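Local coordinates for protein putative metalloprotease II (Bacteroides fragilis, PDB 4ON1) that probably acts as a secreted zinc-dependent endopeptidase related to fragilysin, apparently captured as a proenzyme whose N-terminal part supplies a ligand to the zinc, at residues Leu21-Arg24 against Ser25-Tyr28; Asp219-Ser222 against Gln223-Ala226; Tyr258-Ser261 against Ala262-Phe266; Asn268-Arg271 against Ser272-Glu275. All coordinates share one frame; numbering follows the deposited sequence.

Contact 1. Residues Leu21-Arg24 against Ser25-Tyr28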
loop_
_atom_site.group_PDB
_atom_site.type_symbol
_atom_site.label_atom_id
_atom_site.label_comp_id
_atom_site.label_asym_id
_atom_site.label_seq_id
_atom_site.Cartn_x
_atom_site.Cartn_y
_atom_site.Cartn_z
ATOM N N LEU A 21 -12.147 -22.047 1.260
ATOM C CA LEU A 21 -11.015 -21.640 0.452
ATOM C C LEU A 21 -9.773 -22.378 0.916
ATOM O O LEU A 21 -9.378 -22.278 2.080
ATOM C CB LEU A 21 -10.820 -20.119 0.537
ATOM C CG LEU A 21 -9.772 -19.458 -0.364
ATOM C CD1 LEU A 21 -10.081 -19.707 -1.836
ATOM C CD2 LEU A 21 -9.706 -17.962 -0.085
ATOM N N ASN A 22 -9.183 -23.144 0.005
ATOM C CA ASN A 22 -7.928 -23.834 0.273
ATOM C C ASN A 22 -6.787 -22.947 -0.202
ATOM O O ASN A 22 -6.566 -22.794 -1.399
ATOM C CB ASN A 22 -7.901 -25.203 -0.419
ATOM C CG ASN A 22 -6.658 -26.013 -0.077
ATOM O OD1 ASN A 22 -5.589 -25.461 0.187
ATOM N ND2 ASN A 22 -6.796 -27.331 -0.084
ATOM N N LEU A 23 -6.077 -22.359 0.755
ATOM C CA LEU A 23 -5.033 -21.385 0.464
ATOM C C LEU A 23 -3.876 -21.974 -0.338
ATOM O O LEU A 23 -3.204 -21.260 -1.084
ATOM C CB LEU A 23 -4.511 -20.777 1.772
ATOM C CG LEU A 23 -5.501 -19.896 2.547
ATOM C CD1 LEU A 23 -5.010 -19.641 3.960
ATOM C CD2 LEU A 23 -5.708 -18.572 1.820
ATOM N N ARG A 24 -3.637 -23.269 -0.187
ATOM C CA ARG A 24 -2.559 -23.911 -0.926
ATOM C C ARG A 24 -2.904 -24.121 -2.404
ATOM O O ARG A 24 -2.048 -23.971 -3.273
ATOM C CB ARG A 24 -2.210 -25.260 -0.292
ATOM C CG ARG A 24 -1.439 -25.171 1.010
ATOM C CD ARG A 24 -0.158 -25.991 0.947
ATOM N NE ARG A 24 0.587 -25.923 2.202
ATOM C CZ ARG A 24 0.705 -26.931 3.060
ATOM N NH1 ARG A 24 0.150 -28.105 2.790
ATOM N NH2 ARG A 24 1.398 -26.771 4.179
ATOM N N SER A 25 -4.157 -24.458 -2.690
ATOM C CA SER A 25 -4.523 -24.868 -4.043
ATOM C C SER A 25 -5.248 -23.777 -4.821
ATOM O O SER A 25 -5.538 -23.944 -6.003
ATOM C CB SER A 25 -5.400 -26.122 -3.999
ATOM O OG SER A 25 -6.638 -25.831 -3.371
ATOM N N MET A 26 -5.556 -22.664 -4.167
ATOM C CA MET A 26 -6.399 -21.659 -4.806
ATOM C C MET A 26 -5.661 -20.941 -5.933
ATOM O O MET A 26 -4.451 -20.713 -5.857
ATOM C CB MET A 26 -6.889 -20.637 -3.781
ATOM C CG MET A 26 -5.815 -19.686 -3.315
ATOM S SD MET A 26 -6.431 -18.437 -2.184
ATOM C CE MET A 26 -4.893 -17.573 -1.859
ATOM N N ASP A 27 -6.387 -20.606 -6.993
ATOM C CA ASP A 27 -5.866 -19.667 -7.976
ATOM C C ASP A 27 -6.813 -18.466 -8.047
ATOM O O ASP A 27 -7.708 -18.345 -7.205
ATOM C CB ASP A 27 -5.672 -20.331 -9.342
ATOM C CG ASP A 27 -6.948 -20.921 -9.902
ATOM O OD1 ASP A 27 -8.044 -20.619 -9.387
ATOM O OD2 ASP A 27 -6.849 -21.692 -10.882
ATOM N N TYR A 28 -6.616 -17.589 -9.029
ATOM C CA TYR A 28 -7.385 -16.347 -9.101
ATOM C C TYR A 28 -8.895 -16.581 -9.054
ATOM O O TYR A 28 -9.602 -15.910 -8.307
ATOM C CB TYR A 28 -7.041 -15.544 -10.368
ATOM C CG TYR A 28 -7.893 -14.295 -10.499
ATOM C CD1 TYR A 28 -7.575 -13.138 -9.798
ATOM C CD2 TYR A 28 -9.032 -14.284 -11.299
ATOM C CE1 TYR A 28 -8.361 -11.997 -9.896
ATOM C CE2 TYR A 28 -9.826 -13.143 -11.407
ATOM C CZ TYR A 28 -9.483 -12.007 -10.703
ATOM O OH TYR A 28 -10.267 -10.881 -10.812
#

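Contact 2. Residues Asp219-Ser222 against Gln223-Ala226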
loop_
_atom_site.group_PDB
_atom_site.type_symbol
_atom_site.label_atom_id
_atom_site.label_comp_id
_atom_site.label_asym_id
_atom_site.label_seq_id
_atom_site.Cartn_x
_atom_site.Cartn_y
_atom_site.Cartn_z
ATOM N N ASP A 219 1.504 -4.994 -5.418
ATOM C CA ASP A 219 2.264 -4.236 -4.424
ATOM C C ASP A 219 1.682 -2.835 -4.228
ATOM O O ASP A 219 1.568 -2.353 -3.103
ATOM C CB ASP A 219 3.739 -4.119 -4.823
ATOM C CG ASP A 219 4.540 -5.360 -4.471
ATOM O OD1 ASP A 219 4.165 -6.061 -3.503
ATOM O OD2 ASP A 219 5.555 -5.624 -5.150
ATOM N N ILE A 220 1.315 -2.186 -5.328
ATOM C CA ILE A 220 0.756 -0.840 -5.253
ATOM C C ILE A 220 -0.511 -0.827 -4.406
ATOM O O ILE A 220 -0.678 0.025 -3.530
ATOM C CB ILE A 220 0.464 -0.285 -6.658
ATOM C CG1 ILE A 220 1.773 -0.179 -7.448
ATOM C CG2 ILE A 220 -0.201 1.083 -6.574
ATOM C CD1 ILE A 220 1.586 0.190 -8.912
ATOM N N THR A 221 -1.408 -1.776 -4.661
ATOM C CA THR A 221 -2.663 -1.797 -3.919
ATOM C C THR A 221 -2.459 -2.347 -2.504
ATOM O O THR A 221 -3.219 -2.016 -1.602
ATOM C CB THR A 221 -3.746 -2.585 -4.664
ATOM O OG1 THR A 221 -3.237 -3.865 -5.054
ATOM C CG2 THR A 221 -4.173 -1.800 -5.927
ATOM N N SER A 222 -1.425 -3.160 -2.295
ATOM C CA SER A 222 -1.058 -3.536 -0.924
ATOM C C SER A 222 -0.560 -2.317 -0.142
ATOM O O SER A 222 -0.892 -2.159 1.033
ATOM C CB SER A 222 0.016 -4.630 -0.903
ATOM O OG SER A 222 -0.485 -5.850 -1.417
ATOM N N GLN A 223 0.224 -1.454 -0.788
ATOM C CA GLN A 223 0.650 -0.204 -0.153
ATOM C C GLN A 223 -0.550 0.690 0.161
ATOM O O GLN A 223 -0.601 1.338 1.210
ATOM C CB GLN A 223 1.626 0.561 -1.045
ATOM C CG GLN A 223 2.967 -0.134 -1.297
ATOM C CD GLN A 223 3.966 0.116 -0.186
ATOM O OE1 GLN A 223 3.844 1.088 0.560
ATOM N NE2 GLN A 223 4.979 -0.739 -0.090
ATOM N N ILE A 224 -1.506 0.717 -0.764
ATOM C CA ILE A 224 -2.720 1.516 -0.625
ATOM C C ILE A 224 -3.564 1.047 0.550
ATOM O O ILE A 224 -4.153 1.851 1.276
ATOM C CB ILE A 224 -3.578 1.455 -1.904
ATOM C CG1 ILE A 224 -2.970 2.320 -3.007
ATOM C CG2 ILE A 224 -4.996 1.890 -1.628
ATOM C CD1 ILE A 224 -3.626 2.078 -4.366
ATOM N N GLN A 225 -3.633 -0.268 0.717
ATOM C CA GLN A 225 -4.368 -0.862 1.818
ATOM C C GLN A 225 -3.834 -0.342 3.157
ATOM O O GLN A 225 -4.603 0.012 4.051
ATOM C CB GLN A 225 -4.265 -2.383 1.742
ATOM C CG GLN A 225 -4.928 -3.121 2.871
ATOM C CD GLN A 225 -6.242 -3.719 2.449
ATOM O OE1 GLN A 225 -6.291 -4.763 1.782
ATOM N NE2 GLN A 225 -7.327 -3.055 2.823
ATOM N N ALA A 226 -2.512 -0.285 3.277
ATOM C CA ALA A 226 -1.880 0.255 4.479
ATOM C C ALA A 226 -2.194 1.742 4.677
ATOM O O ALA A 226 -2.466 2.173 5.801
ATOM C CB ALA A 226 -0.384 0.029 4.431
HETATM O O HOH W 1 3.929 -3.560 -1.309
#

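Contact 3. Residues Tyr258-Ser261 against Ala262-Phe266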
loop_
_atom_site.group_PDB
_atom_site.type_symbol
_atom_site.label_atom_id
_atom_site.label_comp_id
_atom_site.label_asym_id
_atom_site.label_seq_id
_atom_site.Cartn_x
_atom_site.Cartn_y
_atom_site.Cartn_z
ATOM N N TYR A 258 19.466 10.509 -6.139
ATOM C CA TYR A 258 19.311 11.184 -4.867
ATOM C C TYR A 258 17.876 11.652 -4.770
ATOM O O TYR A 258 17.327 12.178 -5.743
ATOM C CB TYR A 258 20.268 12.360 -4.765
ATOM C CG TYR A 258 20.121 13.182 -3.509
ATOM C CD1 TYR A 258 20.069 12.579 -2.257
ATOM C CD2 TYR A 258 20.054 14.563 -3.576
ATOM C CE1 TYR A 258 19.948 13.333 -1.107
ATOM C CE2 TYR A 258 19.941 15.326 -2.434
ATOM C CZ TYR A 258 19.883 14.707 -1.205
ATOM O OH TYR A 258 19.765 15.469 -0.068
ATOM N N GLU A 259 17.266 11.436 -3.608
ATOM C CA GLU A 259 15.829 11.613 -3.443
ATOM C C GLU A 259 15.358 13.039 -3.732
ATOM O O GLU A 259 14.284 13.221 -4.309
ATOM C CB GLU A 259 15.395 11.167 -2.040
ATOM C CG GLU A 259 16.078 11.886 -0.881
ATOM C CD GLU A 259 17.286 11.113 -0.355
ATOM O OE1 GLU A 259 17.801 10.230 -1.074
ATOM O OE2 GLU A 259 17.715 11.384 0.784
ATOM N N VAL A 260 16.132 14.040 -3.319
ATOM C CA VAL A 260 15.732 15.432 -3.531
ATOM C C VAL A 260 15.664 15.759 -5.024
ATOM O O VAL A 260 14.697 16.356 -5.494
ATOM C CB VAL A 260 16.691 16.406 -2.830
ATOM C CG1 VAL A 260 16.321 17.859 -3.135
ATOM C CG2 VAL A 260 16.689 16.165 -1.324
ATOM N N SER A 261 16.692 15.347 -5.762
ATOM C CA SER A 261 16.723 15.507 -7.209
ATOM C C SER A 261 15.605 14.713 -7.877
ATOM O O SER A 261 14.955 15.197 -8.809
ATOM C CB SER A 261 18.074 15.061 -7.764
ATOM O OG SER A 261 19.122 15.532 -6.945
ATOM N N ALA A 262 15.391 13.487 -7.405
ATOM C CA ALA A 262 14.356 12.620 -7.970
ATOM C C ALA A 262 12.958 13.213 -7.791
ATOM O O ALA A 262 12.126 13.159 -8.695
ATOM C CB ALA A 262 14.427 11.235 -7.351
ATOM N N LEU A 263 12.692 13.776 -6.621
ATOM C CA LEU A 263 11.390 14.395 -6.378
ATOM C C LEU A 263 11.176 15.608 -7.285
ATOM O O LEU A 263 10.127 15.748 -7.925
ATOM C CB LEU A 263 11.262 14.828 -4.917
ATOM C CG LEU A 263 9.928 15.498 -4.581
ATOM C CD1 LEU A 263 8.767 14.556 -4.878
ATOM C CD2 LEU A 263 9.901 15.942 -3.132
ATOM N N GLU A 264 12.181 16.480 -7.336
ATOM C CA GLU A 264 12.128 17.674 -8.176
ATOM C C GLU A 264 11.946 17.301 -9.643
ATOM O O GLU A 264 11.165 17.923 -10.362
ATOM C CB GLU A 264 13.404 18.510 -7.998
ATOM C CG GLU A 264 13.487 19.212 -6.646
ATOM C CD GLU A 264 14.750 20.044 -6.482
ATOM O OE1 GLU A 264 15.455 20.266 -7.491
ATOM O OE2 GLU A 264 15.044 20.466 -5.339
ATOM N N SER A 265 12.664 16.272 -10.076
ATOM C CA SER A 265 12.544 15.795 -11.446
ATOM C C SER A 265 11.133 15.268 -11.690
ATOM O O SER A 265 10.558 15.476 -12.757
ATOM C CB SER A 265 13.590 14.711 -11.729
ATOM O OG SER A 265 13.404 14.142 -13.013
ATOM N N PHE A 266 10.577 14.596 -10.688
ATOM C CA PHE A 266 9.202 14.108 -10.752
ATOM C C PHE A 266 8.218 15.260 -10.930
ATOM O O PHE A 266 7.332 15.211 -11.785
ATOM C CB PHE A 266 8.855 13.316 -9.489
ATOM C CG PHE A 266 7.436 12.785 -9.458
ATOM C CD1 PHE A 266 6.664 12.901 -8.307
ATOM C CD2 PHE A 266 6.883 12.169 -10.570
ATOM C CE1 PHE A 266 5.368 12.404 -8.259
ATOM C CE2 PHE A 266 5.579 11.669 -10.538
ATOM C CZ PHE A 266 4.821 11.784 -9.379
#

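Contact 4. Residues Asn268-Arg271 against Ser272-Glu275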
loop_
_atom_site.group_PDB
_atom_site.type_symbol
_atom_site.label_atom_id
_atom_site.label_comp_id
_atom_site.label_asym_id
_atom_site.label_seq_id
_atom_site.Cartn_x
_atom_site.Cartn_y
_atom_site.Cartn_z
ATOM N N ASN A 268 8.758 18.397 -11.976
ATOM C CA ASN A 268 8.925 19.040 -13.270
ATOM C C ASN A 268 8.253 18.227 -14.378
ATOM O O ASN A 268 7.662 18.792 -15.293
ATOM C CB ASN A 268 10.402 19.273 -13.579
ATOM C CG ASN A 268 10.969 20.460 -12.818
ATOM O OD1 ASN A 268 10.227 21.358 -12.398
ATOM N ND2 ASN A 268 12.288 20.477 -12.641
ATOM N N TYR A 269 8.335 16.902 -14.297
ATOM C CA TYR A 269 7.621 16.068 -15.256
ATOM C C TYR A 269 6.108 16.312 -15.189
ATOM O O TYR A 269 5.451 16.493 -16.222
ATOM C CB TYR A 269 7.916 14.588 -15.026
ATOM C CG TYR A 269 7.076 13.670 -15.894
ATOM C CD1 TYR A 269 7.428 13.405 -17.215
ATOM C CD2 TYR A 269 5.932 13.063 -15.383
ATOM C CE1 TYR A 269 6.653 12.560 -18.009
ATOM C CE2 TYR A 269 5.150 12.224 -16.161
ATOM C CZ TYR A 269 5.517 11.974 -17.471
ATOM O OH TYR A 269 4.736 11.138 -18.234
ATOM N N LEU A 270 5.564 16.339 -13.976
ATOM C CA LEU A 270 4.124 16.529 -13.792
ATOM C C LEU A 270 3.644 17.844 -14.391
ATOM O O LEU A 270 2.552 17.916 -14.959
ATOM C CB LEU A 270 3.752 16.492 -12.307
ATOM C CG LEU A 270 4.003 15.173 -11.565
ATOM C CD1 LEU A 270 3.694 15.335 -10.081
ATOM C CD2 LEU A 270 3.174 14.038 -12.155
ATOM N N ARG A 271 4.469 18.879 -14.263
ATOM C CA ARG A 271 4.068 20.223 -14.647
ATOM C C ARG A 271 3.919 20.410 -16.152
ATOM O O ARG A 271 3.260 21.348 -16.591
ATOM C CB ARG A 271 5.062 21.238 -14.080
ATOM C CG ARG A 271 4.828 21.486 -12.604
ATOM C CD ARG A 271 6.027 22.093 -11.900
ATOM N NE ARG A 271 5.724 22.257 -10.478
ATOM C CZ ARG A 271 6.628 22.260 -9.505
ATOM N NH1 ARG A 271 7.913 22.107 -9.788
ATOM N NH2 ARG A 271 6.241 22.406 -8.244
ATOM N N SER A 272 4.513 19.521 -16.939
ATOM C CA SER A 272 4.352 19.601 -18.389
ATOM C C SER A 272 3.678 18.353 -18.951
ATOM O O SER A 272 3.657 18.144 -20.161
ATOM C CB SER A 272 5.705 19.811 -19.075
ATOM O OG SER A 272 6.611 18.785 -18.722
ATOM N N TRP A 273 3.103 17.547 -18.063
ATOM C CA TRP A 273 2.400 16.324 -18.457
ATOM C C TRP A 273 0.943 16.622 -18.801
ATOM O O TRP A 273 0.130 16.902 -17.916
ATOM C CB TRP A 273 2.467 15.299 -17.330
ATOM C CG TRP A 273 2.068 13.908 -17.715
ATOM C CD1 TRP A 273 1.970 13.400 -18.978
ATOM C CD2 TRP A 273 1.732 12.837 -16.820
ATOM N NE1 TRP A 273 1.587 12.081 -18.924
ATOM C CE2 TRP A 273 1.437 11.711 -17.614
ATOM C CE3 TRP A 273 1.651 12.724 -15.426
ATOM C CZ2 TRP A 273 1.061 10.480 -17.059
ATOM C CZ3 TRP A 273 1.277 11.501 -14.873
ATOM C CH2 TRP A 273 0.986 10.394 -15.693
ATOM N N ASP A 274 0.599 16.539 -20.082
ATOM C CA ASP A 274 -0.738 16.944 -20.505
ATOM C C ASP A 274 -1.825 16.012 -19.958
ATOM O O ASP A 274 -2.985 16.412 -19.837
ATOM C CB ASP A 274 -0.804 17.036 -22.034
ATOM C CG ASP A 274 -0.555 15.708 -22.715
ATOM O OD1 ASP A 274 0.164 14.860 -22.141
ATOM O OD2 ASP A 274 -1.066 15.522 -23.839
ATOM N N GLU A 275 -1.451 14.782 -19.611
ATOM C CA GLU A 275 -2.408 13.836 -19.041
ATOM C C GLU A 275 -2.959 14.287 -17.675
ATOM O O GLU A 275 -4.021 13.828 -17.254
ATOM C CB GLU A 275 -1.779 12.432 -18.952
ATOM C CG GLU A 275 -1.878 11.644 -20.285
ATOM C CD GLU A 275 -1.065 10.340 -20.329
ATOM O OE1 GLU A 275 -1.568 9.289 -19.879
ATOM O OE2 GLU A 275 0.075 10.361 -20.842
HETATM O O HOH W 2 6.196 16.272 -18.619
HETATM O O HOH W 3 0.319 18.863 -16.105
#

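Contact 1. Residues Leu21-Arg24 against Ser25-Tyr28
Met26 lays its thioether over the branched end of Leu21, the sulfur SD lying 3.9 Å from CD1 of Leu21 and just as near to CD2; the two side chains cross at a slant. The methionine begins with a fold back over its own backbone: CG sits between the backbone N and the carbonyl carbon (chi1 73°), and from there the chain runs fully extended. That straight run carries CE on to Leu23, whose CD2 it meets at 3.9 Å, the two running alongside each other in the same direction. One flexible side chain thus spans both leucines.

The bend of the backbone is organised by Asn22. Its carboxamide oxygen OD1 accepts the backbone N of Arg24 at 3.0 Å, the donor tilted 16° from the carbonyl plane, and takes a weak, longer bond from Ser25 N. The backbone O of Asn22 receives weak bonds from Ser25 N and from Met26 N, the latter at 2.9 Å but strongly bent. Ser25 lies against the same amide, with OG 3.3 Å from CG of Asn22. Beyond the turn, Asn155 ND2 donates hydrogen bonds to the carbonyl oxygens of Arg24 and Met26, and Tyr106 of strand 102-109 packs on both Leu23 and Met26.

An asparagine oxygen that accepts from the backbone N two residues on defines an Asx turn, which here turns the chain out of strand 19-22 toward helix 28-35, with Asp27 as N-cap, in the N-terminal domain of the fragilysin family.

Contact 2. Residues Asp219-Ser222 against Gln223-Ala226
Ile220 and Ile224 sit one helical turn apart and slant across each other, CG2 of the first meeting CD1 of the second at 4.2 Å. The Ile220 rotamer (chi1 -62°) leaves CG2 anti to the backbone N, where CD1 of Ile224 reaches it; CG1 of Ile224 also skirts the carbonyl O of Ile220 at 3.3 Å. The pair packs on Ile246 of strand 240-248.

Gln223 takes a different course. Its CG, set beside the backbone N by chi1, lies 3.2 Å from the carbonyl O of Asp219; the bend at chi2 (-84°) then swings the amide out of the helix. There OE1 accepts from Leu332 N and NE2 donates to His328 O, with a water also bound between NE2 and the Asp219 carbonyl. That carbonyl O takes the backbone N of Gln223 at 2.8 Å as well. Ser222 turns its OG back to the carbonyl of His218, and Thr221 reaches Tyr92 with its own hydroxyl.

The helix thus turns its isoleucines to strand 240-248 and its Gln223 amide to the loop before helix 331-340. Because that amide both donates and accepts, its rotation is fixed, and this buried group ties helix 217-230 to the start of the zinc-binding helix without touching the metal.

Contact 3. Residues Tyr258-Ser261 against Ala262-Phe266
The backbone N of Ala262 bonds to the carbonyl O of Tyr258 at 2.9 Å and so closes the first turn of the helix with the N-cap residue as acceptor. Three further bonds of the same i to i+4 kind follow: Leu263 N to Glu259 O, Glu264 N to Val260 O, and Ser265 N to Ser261 O at 2.8 Å. The bond from Glu264 is the straightest of the four, its N-H...O angle reaching 169°.

Around this backbone frame the side chains graze the carbonyls. Glu264 places CG 3.3 Å from Val260 O, then runs extended alongside Val260; its carboxylate oxygen OE2 passes CG1 of Val260 at 3.6 Å. The valine holds that methyl anti to the backbone N (chi1 176°), which brings it beside the glutamate. This is a contact of a charged end with an apolar branch on a partly exposed flank. At the start of the helix the Tyr258 ring folds over the backbone, with Val260 N 3.9 Å above its plane and over its centre.

Glu259, Ala262 and Leu263 turn from this flank into the protein. Glu259 OE1 makes a weak bond to Thr297 OG1, and its side chain also packs on Asp293. Ala262 lies on Trp292 and Ile321, while Leu263 meets Tyr300 and Ile321. Helix 259-271 thus lies with its inner side on strands 299-301 and 319-323, and one turn further along Phe266 extends the packing to Tyr284 and Leu286 of strand 284-288.

Contact 4. Residues Asn268-Arg271 against Ser272-Glu275
Tyr269 sets its phenol over one face of the Trp273 indole, with OH 3.3 Å above that plane and displaced from the ring centre. The two rings meet obliquely, with the tyrosine centroid 4.7 Å from that of the five-membered ring and the planes at 41°; the closest carbons are CE2 of Tyr269 and CD2 of Trp273, 3.5 Å apart. Leu270 comes to the indole from another direction, putting CD2 at its edge near CE3. On the opposite face lies CB of Glu275, whose OE2 also takes a weak hydrogen bond from Trp273 NE1 at 3.0 Å. The indole is therefore packed on both faces and along part of its rim.

What holds the tryptophan there is a pair of short-range backbone bonds. Trp273 N bonds to Leu270 O at 3.2 Å and Ser272 N to Tyr269 O, both spanning three residues. A water molecule reinforces the first of these links by donating to both Leu270 O and Trp273 O. With CG anti to its backbone N (chi1 -167°), Trp273 turns the indole back toward Tyr269 and Leu270. The tyrosine hydroxyl is anchored in turn by Ser250 N, and its ring also meets that of His251.

The arrangement lies where helix 259-271 gives way to the connection to strand 284-288. Tyr269 faces the loop that follows strand 240-248, whereas Leu270 and Arg271 face the loop before strand 319-323, packing on Phe316, with Arg271 NH2 bonded to Asn315 O.

In the fold
The four contacts follow one another along the chain and illustrate how local packing is distributed through what is probably a proenzyme. Contacts 3 and 4 share helix 259-271, one near its start and the other in its C-terminal part and the residues that follow, with centres about 15 Å apart. Contact 2 lies close to the middle of the molecule, its centre about 21 Å from that of contact 1 and about 23 Å from that of contact 3. Contact 1 stands on the far side of the chain's centre, its own centre about 42 Å from those of contacts 3 and 4. Zinc, bound by Asp176, His334, His338 and His344, is about 13 Å from the side chain of Gln223 and about 11 Å from that of Glu259.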